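Local coordinates for protein N-formylglutamate amidohydrolase (Ralstonia eutropha, PDB 2Q7S) that binds a zinc ion and is probably a metal-dependent hydrolase of the N-formylglutamate amidohydrolase family, at residues P31-F36 and H57-W62; I251-P254 and E258-T261. All blocks are in the same frame, centred on the assembly; numbering follows the deposited sequence.

Contact 1: P31-F36 and H57-W62; sequences PHSGTF and HVDALW. With ZN (zinc ion), chain C.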
ATOM      1  N   PRO A  31       1.977  -0.274  -3.036  1.00  9.91           N
ATOM      2  CA  PRO A  31       2.937  -1.407  -2.932  1.00  9.86           C
ATOM      3  C   PRO A  31       2.415  -2.786  -3.370  1.00 12.86           C
ATOM      4  O   PRO A  31       3.191  -3.718  -3.524  1.00 15.01           O
ATOM      5  CB  PRO A  31       3.269  -1.438  -1.438  1.00  9.21           C
ATOM      6  CG  PRO A  31       2.062  -0.861  -0.790  1.00  5.11           C
ATOM      7  CD  PRO A  31       1.476   0.157  -1.715  1.00 11.26           C
ATOM      8  N   HIS A  32       1.099  -2.917  -3.475  1.00 13.20           N
ATOM      9  CA  HIS A  32       0.443  -4.182  -3.604  1.00 12.42           C
ATOM     10  C   HIS A  32      -0.250  -4.454  -4.902  1.00 12.17           C
ATOM     11  O   HIS A  32      -0.845  -5.501  -5.037  1.00 13.38           O
ATOM     12  CB  HIS A  32      -0.523  -4.305  -2.453  1.00 14.97           C
ATOM     13  CG  HIS A  32       0.163  -4.447  -1.144  1.00 15.87           C
ATOM     14  ND1 HIS A  32      -0.471  -4.257   0.053  1.00 15.47           N
ATOM     15  CD2 HIS A  32       1.450  -4.762  -0.847  1.00 10.75           C
ATOM     16  CE1 HIS A  32       0.388  -4.455   1.039  1.00 19.00           C
ATOM     17  NE2 HIS A  32       1.560  -4.776   0.521  1.00 12.82           N
ATOM     18  N   SER A  33      -0.149  -3.506  -5.849  1.00 13.07           N
ATOM     19  CA  SER A  33      -0.861  -3.562  -7.100  1.00 14.68           C
ATOM     20  C   SER A  33      -0.130  -4.298  -8.224  1.00 14.52           C
ATOM     21  O   SER A  33      -0.678  -4.421  -9.321  1.00 18.09           O
ATOM     22  CB  SER A  33      -1.283  -2.167  -7.573  1.00  9.19           C
ATOM     23  OG  SER A  33      -0.212  -1.232  -7.613  1.00 13.80           O
ATOM     24  N   GLY A  34       1.068  -4.798  -7.950  1.00 16.84           N
ATOM     25  CA  GLY A  34       1.829  -5.494  -8.953  1.00 13.11           C
ATOM     26  C   GLY A  34       1.259  -6.834  -9.348  1.00 12.75           C
ATOM     27  O   GLY A  34       0.891  -7.626  -8.484  1.00 11.10           O
ATOM     28  N   THR A  35       1.211  -7.087 -10.663  1.00 16.34           N
ATOM     29  CA  THR A  35       0.628  -8.310 -11.235  1.00 17.93           C
ATOM     30  C   THR A  35       1.590  -9.071 -12.173  1.00 17.69           C
ATOM     31  O   THR A  35       1.181 -10.026 -12.833  1.00 14.99           O
ATOM     32  CB  THR A  35      -0.587  -7.986 -12.072  1.00 18.41           C
ATOM     33  OG1 THR A  35      -0.181  -7.081 -13.097  1.00 20.55           O
ATOM     34  CG2 THR A  35      -1.718  -7.362 -11.218  1.00 19.96           C
ATOM     35  N   PHE A  36       2.861  -8.669 -12.216  1.00 19.43           N
ATOM     36  CA  PHE A  36       3.872  -9.353 -13.045  1.00 20.45           C
ATOM     37  C   PHE A  36       4.640 -10.349 -12.180  1.00 16.03           C
ATOM     38  O   PHE A  36       5.528  -9.957 -11.445  1.00 14.05           O
ATOM     39  CB  PHE A  36       4.837  -8.354 -13.709  1.00 22.73           C
ATOM     40  CG  PHE A  36       4.163  -7.357 -14.638  1.00 24.33           C
ATOM     41  CD1 PHE A  36       3.687  -6.146 -14.166  1.00 32.59           C
ATOM     42  CD2 PHE A  36       4.013  -7.646 -15.990  1.00 35.46           C
ATOM     43  CE1 PHE A  36       3.068  -5.222 -15.021  1.00 37.96           C
ATOM     44  CE2 PHE A  36       3.392  -6.723 -16.871  1.00 37.84           C
ATOM     45  CZ  PHE A  36       2.924  -5.519 -16.394  1.00 32.05           C
ATOM     46  N   HIS A  57      -5.385  -3.033  -9.461  1.00 14.20           N
ATOM     47  CA  HIS A  57      -5.812  -1.751 -10.045  1.00 14.21           C
ATOM     48  C   HIS A  57      -5.698  -0.512  -9.145  1.00 11.51           C
ATOM     49  O   HIS A  57      -6.104   0.547  -9.561  1.00  8.78           O
ATOM     50  CB  HIS A  57      -7.259  -1.823 -10.517  1.00 15.05           C
ATOM     51  CG  HIS A  57      -7.583  -3.017 -11.343  1.00  7.85           C
ATOM     52  ND1 HIS A  57      -6.902  -3.322 -12.501  1.00 13.89           N
ATOM     53  CD2 HIS A  57      -8.545  -3.961 -11.204  1.00 13.02           C
ATOM     54  CE1 HIS A  57      -7.398  -4.440 -13.014  1.00 19.22           C
ATOM     55  NE2 HIS A  57      -8.406  -4.836 -12.258  1.00 16.05           N
ATOM     56  N   VAL A  58      -5.179  -0.655  -7.920  1.00 16.00           N
ATOM     57  CA  VAL A  58      -5.150   0.476  -6.952  1.00 16.39           C
ATOM     58  C   VAL A  58      -4.342   1.629  -7.466  1.00 15.45           C
ATOM     59  O   VAL A  58      -4.685   2.801  -7.289  1.00 11.79           O
ATOM     60  CB  VAL A  58      -4.623   0.037  -5.544  1.00 14.85           C
ATOM     61  CG1 VAL A  58      -4.192   1.235  -4.736  1.00  9.45           C
ATOM     62  CG2 VAL A  58      -5.746  -0.719  -4.848  1.00 10.19           C
ATOM     63  N   ASP A  59      -3.310   1.300  -8.206  1.00 18.09           N
ATOM     64  CA  ASP A  59      -2.542   2.351  -8.867  1.00 20.25           C
ATOM     65  C   ASP A  59      -3.321   3.129  -9.939  1.00 18.49           C
ATOM     66  O   ASP A  59      -3.160   4.343 -10.031  1.00 16.88           O
ATOM     67  CB  ASP A  59      -1.222   1.806  -9.377  1.00 17.97           C
ATOM     68  CG  ASP A  59      -1.383   0.849 -10.502  1.00 22.46           C
ATOM     69  OD1 ASP A  59      -2.249  -0.064 -10.449  1.00 20.50           O
ATOM     70  OD2 ASP A  59      -0.604   1.022 -11.460  1.00 40.29           O
ATOM     71  N   ALA A  60      -4.173   2.448 -10.710  1.00 19.18           N
ATOM     72  CA  ALA A  60      -5.014   3.106 -11.754  1.00 16.89           C
ATOM     73  C   ALA A  60      -6.147   3.903 -11.102  1.00 16.25           C
ATOM     74  O   ALA A  60      -6.551   4.939 -11.631  1.00 14.14           O
ATOM     75  CB  ALA A  60      -5.582   2.065 -12.749  1.00 14.62           C
ATOM     76  N   LEU A  61      -6.636   3.441  -9.935  1.00 14.68           N
ATOM     77  CA  LEU A  61      -7.690   4.162  -9.179  1.00 14.50           C
ATOM     78  C   LEU A  61      -7.190   5.538  -8.784  1.00 15.69           C
ATOM     79  O   LEU A  61      -7.932   6.514  -8.865  1.00 12.97           O
ATOM     80  CB  LEU A  61      -8.126   3.438  -7.922  1.00 11.70           C
ATOM     81  CG  LEU A  61      -9.087   2.225  -8.025  1.00  9.74           C
ATOM     82  CD1 LEU A  61      -9.238   1.618  -6.636  1.00 11.51           C
ATOM     83  CD2 LEU A  61     -10.425   2.648  -8.626  1.00  5.78           C
ATOM     84  N   TRP A  62      -5.910   5.605  -8.418  1.00 16.74           N
ATOM     85  CA  TRP A  62      -5.313   6.879  -8.036  1.00 16.91           C
ATOM     86  C   TRP A  62      -4.492   7.557  -9.110  1.00 14.01           C
ATOM     87  O   TRP A  62      -3.583   8.348  -8.795  1.00 14.75           O
ATOM     88  CB  TRP A  62      -4.490   6.681  -6.779  1.00 16.60           C
ATOM     89  CG  TRP A  62      -5.270   6.262  -5.541  1.00 10.43           C
ATOM     90  CD1 TRP A  62      -5.549   4.978  -5.148  1.00 13.61           C
ATOM     91  CD2 TRP A  62      -5.777   7.113  -4.490  1.00 19.70           C
ATOM     92  NE1 TRP A  62      -6.213   4.979  -3.936  1.00 15.49           N
ATOM     93  CE2 TRP A  62      -6.340   6.269  -3.501  1.00 11.74           C
ATOM     94  CE3 TRP A  62      -5.805   8.500  -4.287  1.00 15.55           C
ATOM     95  CZ2 TRP A  62      -6.947   6.767  -2.341  1.00 12.32           C
ATOM     96  CZ3 TRP A  62      -6.433   9.003  -3.112  1.00 13.46           C
ATOM     97  CH2 TRP A  62      -6.970   8.132  -2.170  1.00 14.80           C
TER
HETATM   98 ZN    ZN C 400      -2.461  -3.666   0.469  1.00 27.23          ZN
HETATM   99  O   HOH W   1      -2.963  -3.844 -10.659  1.00 23.99           O

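Contact 2: I251-P254 and E258-T261; sequences IRRP and EEGT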
ATOM      1  N   ILE A 251      -9.265   0.612   0.436  1.00 19.07           N
ATOM      2  CA  ILE A 251     -10.519   0.616  -0.266  1.00 16.78           C
ATOM      3  C   ILE A 251     -11.128  -0.799  -0.326  1.00 15.23           C
ATOM      4  O   ILE A 251     -10.511  -1.752  -0.837  1.00 15.54           O
ATOM      5  CB  ILE A 251     -10.291   1.143  -1.731  1.00 15.52           C
ATOM      6  CG1 ILE A 251      -9.704   2.551  -1.716  1.00 17.80           C
ATOM      7  CG2 ILE A 251     -11.537   1.124  -2.567  1.00 15.77           C
ATOM      8  CD1 ILE A 251      -9.456   3.087  -3.087  1.00 16.37           C
ATOM      9  N   ARG A 252     -12.372  -0.930   0.123  1.00 13.21           N
ATOM     10  CA  ARG A 252     -13.121  -2.186  -0.004  1.00 10.69           C
ATOM     11  C   ARG A 252     -13.242  -2.554  -1.515  1.00 10.42           C
ATOM     12  O   ARG A 252     -13.869  -1.883  -2.317  1.00 13.16           O
ATOM     13  CB  ARG A 252     -14.499  -2.037   0.643  1.00 12.87           C
ATOM     14  CG  ARG A 252     -15.238  -3.310   1.015  1.00 13.53           C
ATOM     15  CD  ARG A 252     -16.432  -2.992   1.932  1.00 13.23           C
ATOM     16  NE  ARG A 252     -17.463  -2.152   1.307  1.00 17.47           N
ATOM     17  CZ  ARG A 252     -18.514  -2.639   0.645  1.00 18.98           C
ATOM     18  NH1 ARG A 252     -18.653  -3.944   0.466  1.00 20.04           N
ATOM     19  NH2 ARG A 252     -19.421  -1.825   0.148  1.00 19.72           N
ATOM     20  N   ARG A 253     -12.656  -3.676  -1.870  1.00 14.13           N
ATOM     21  CA  ARG A 253     -12.504  -4.140  -3.247  1.00 12.76           C
ATOM     22  C   ARG A 253     -13.752  -4.231  -4.099  1.00 14.32           C
ATOM     23  O   ARG A 253     -13.674  -3.877  -5.282  1.00 16.74           O
ATOM     24  CB  ARG A 253     -11.758  -5.496  -3.252  1.00 10.54           C
ATOM     25  CG  ARG A 253     -10.259  -5.326  -3.118  1.00 11.50           C
ATOM     26  CD  ARG A 253      -9.574  -6.662  -2.815  1.00 11.89           C
ATOM     27  NE  ARG A 253      -8.181  -6.505  -2.423  1.00 13.08           N
ATOM     28  CZ  ARG A 253      -7.469  -7.519  -1.924  1.00  5.32           C
ATOM     29  NH1 ARG A 253      -8.019  -8.704  -1.825  1.00 12.60           N
ATOM     30  NH2 ARG A 253      -6.225  -7.345  -1.581  1.00  9.67           N
ATOM     31  N   PRO A 254     -14.909  -4.689  -3.526  1.00 15.62           N
ATOM     32  CA  PRO A 254     -16.158  -4.776  -4.295  1.00 16.89           C
ATOM     33  C   PRO A 254     -16.565  -3.473  -4.927  1.00 14.38           C
ATOM     34  O   PRO A 254     -17.226  -3.479  -5.960  1.00 14.02           O
ATOM     35  CB  PRO A 254     -17.204  -5.250  -3.267  1.00 16.48           C
ATOM     36  CG  PRO A 254     -16.484  -5.931  -2.288  1.00 18.40           C
ATOM     37  CD  PRO A 254     -15.120  -5.202  -2.169  1.00 16.03           C
ATOM     38  N   GLU A 258     -14.320  -7.224  -9.348  1.00 18.13           N
ATOM     39  CA  GLU A 258     -14.900  -8.517  -9.003  1.00 20.22           C
ATOM     40  C   GLU A 258     -13.814  -9.368  -8.378  1.00 20.16           C
ATOM     41  O   GLU A 258     -12.816  -9.698  -9.017  1.00 20.70           O
ATOM     42  CB  GLU A 258     -15.469  -9.200 -10.240  1.00 21.63           C
ATOM     43  CG  GLU A 258     -16.602  -8.452 -10.868  1.00 26.74           C
ATOM     44  CD  GLU A 258     -17.789  -8.343  -9.922  1.00 40.10           C
ATOM     45  OE1 GLU A 258     -18.182  -9.396  -9.363  1.00 47.37           O
ATOM     46  OE2 GLU A 258     -18.321  -7.226  -9.734  1.00 34.09           O
ATOM     47  N   GLU A 259     -13.997  -9.705  -7.109  1.00 21.82           N
ATOM     48  CA  GLU A 259     -12.929 -10.353  -6.338  1.00 23.52           C
ATOM     49  C   GLU A 259     -12.484 -11.702  -6.909  1.00 22.34           C
ATOM     50  O   GLU A 259     -11.316 -12.067  -6.815  1.00 21.70           O
ATOM     51  CB  GLU A 259     -13.320 -10.452  -4.860  1.00 24.56           C
ATOM     52  CG  GLU A 259     -13.499  -9.043  -4.179  1.00 29.48           C
ATOM     53  CD  GLU A 259     -13.150  -9.072  -2.693  1.00 27.62           C
ATOM     54  OE1 GLU A 259     -11.937  -9.299  -2.426  1.00 41.25           O
ATOM     55  OE2 GLU A 259     -14.069  -8.915  -1.818  1.00 26.92           O
ATOM     56  N   GLY A 260     -13.398 -12.437  -7.528  1.00 21.67           N
ATOM     57  CA  GLY A 260     -13.027 -13.689  -8.180  1.00 20.78           C
ATOM     58  C   GLY A 260     -12.150 -13.503  -9.401  1.00 20.36           C
ATOM     59  O   GLY A 260     -11.019 -13.954  -9.405  1.00 22.61           O
ATOM     60  N   THR A 261     -12.657 -12.810 -10.426  1.00 20.67           N
ATOM     61  CA  THR A 261     -11.918 -12.623 -11.692  1.00 19.86           C
ATOM     62  C   THR A 261     -10.830 -11.525 -11.607  1.00 21.83           C
ATOM     63  O   THR A 261      -9.942 -11.449 -12.463  1.00 19.14           O
ATOM     64  CB  THR A 261     -12.896 -12.362 -12.866  1.00 19.06           C
ATOM     65  OG1 THR A 261     -13.491 -11.062 -12.761  1.00 22.47           O
ATOM     66  CG2 THR A 261     -14.024 -13.397 -12.854  1.00 19.67           C
TER

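Contact 1: P31-F36 and H57-W62
Ser33 faces the start of helix 58-61; at His57 the link is a water, from which Ser33 O accepts at 2.7 Å and to which His57 N donates at 2.8 Å. His57 is the N-cap of helix 58-61, so one water ties the helix start to the loop. The His57 side chain leaves the backbone away from the loop, and its NE2 hydrogen-bonds to Arg262 O. Val58 is next; its CA is 5.9 Å from that of Ser33, the closest pair of CA atoms between the two segments, and the CB atoms of Val58 and Ser33 lie 4.5 Å apart. Asp59 meets the serine through CB and one carboxylate oxygen, Ser33 OG being 3.7 Å from Asp59 CB and 3.7 Å from Asp59 OD1, which is van der Waals contact without a hydrogen bond. With chi1 at 52°, Ser33 OG sits between its backbone N and carbonyl carbon, where it hydrogen-bonds to Ser30 OG. Leu61 and Trp62 instead pack on helix 267-289 and strand 244-252. In the loop, His32 ND1 holds zinc at 2.1 Å, while Pro31 CG lies over its imidazole and Asp83 OD1 bonds to NE2. Asp55 and His172 complete the protein ligands, a set consistent with a zinc-dependent hydrolase.

Contact 2: I251-P254 and E258-T261
Glu259 reaches Arg253 and Pro254 with its carboxylate, one oxygen for each. OE1 of Glu259 lies 3.6 Å from Arg253 CD, so it rests against the aliphatic shaft, and it stands at the guanidinium edge near that group's plane. Arg253 NH1 and Glu259 OE1 are 4.0 Å apart, too far for a salt bridge, and the two planar groups are turned 81° to each other; any attraction is therefore probably a longer-range one. The second oxygen, Glu259 OE2, is 3.9 Å from Pro254 CG, against the ring, and accepts a hydrogen bond from Asn176 N. A bend at chi2 (-149°) helps bring the carboxylate to this place, with Glu259 CD 3.9 Å from Arg253 CB. The arginine is fixed by other partners: its chain runs extended from CG to NE, NE bonds to Ser173 OG, and NH2 makes a salt bridge to Asp55 OD1, making Arg253 a second-shell residue of the zinc site. In the fold, 251-254 carries the end of strand 244-252 into a 3-10 turn, Ile251 pairing by backbone bonds with strand 166-174 and packing on helix 267-289, while 259-261 lie in the loop between the short antiparallel strands 257-258 and 263-264.

The evidence places contact 1 deeper than contact 2: their centres lie about 9 Å and 16 Å from that of the chain, and two of three touching residues are buried in the first against one in the second. Neither has a direct hydrogen bond between its segments. Contact 1 relies on a bridging water and van der Waals packing of Ser33 on Val58 and Asp59, contact 2 on a carboxylate laid against aliphatic groups near an arginine. They share the zinc site, His32 in 31-36 binding the metal and Arg253 in 251-254 holding its ligand Asp55. They also touch directly, Leu61 CD1 lying 3.8 Å from Ile251 CD1, and both residues pack on helix 267-289.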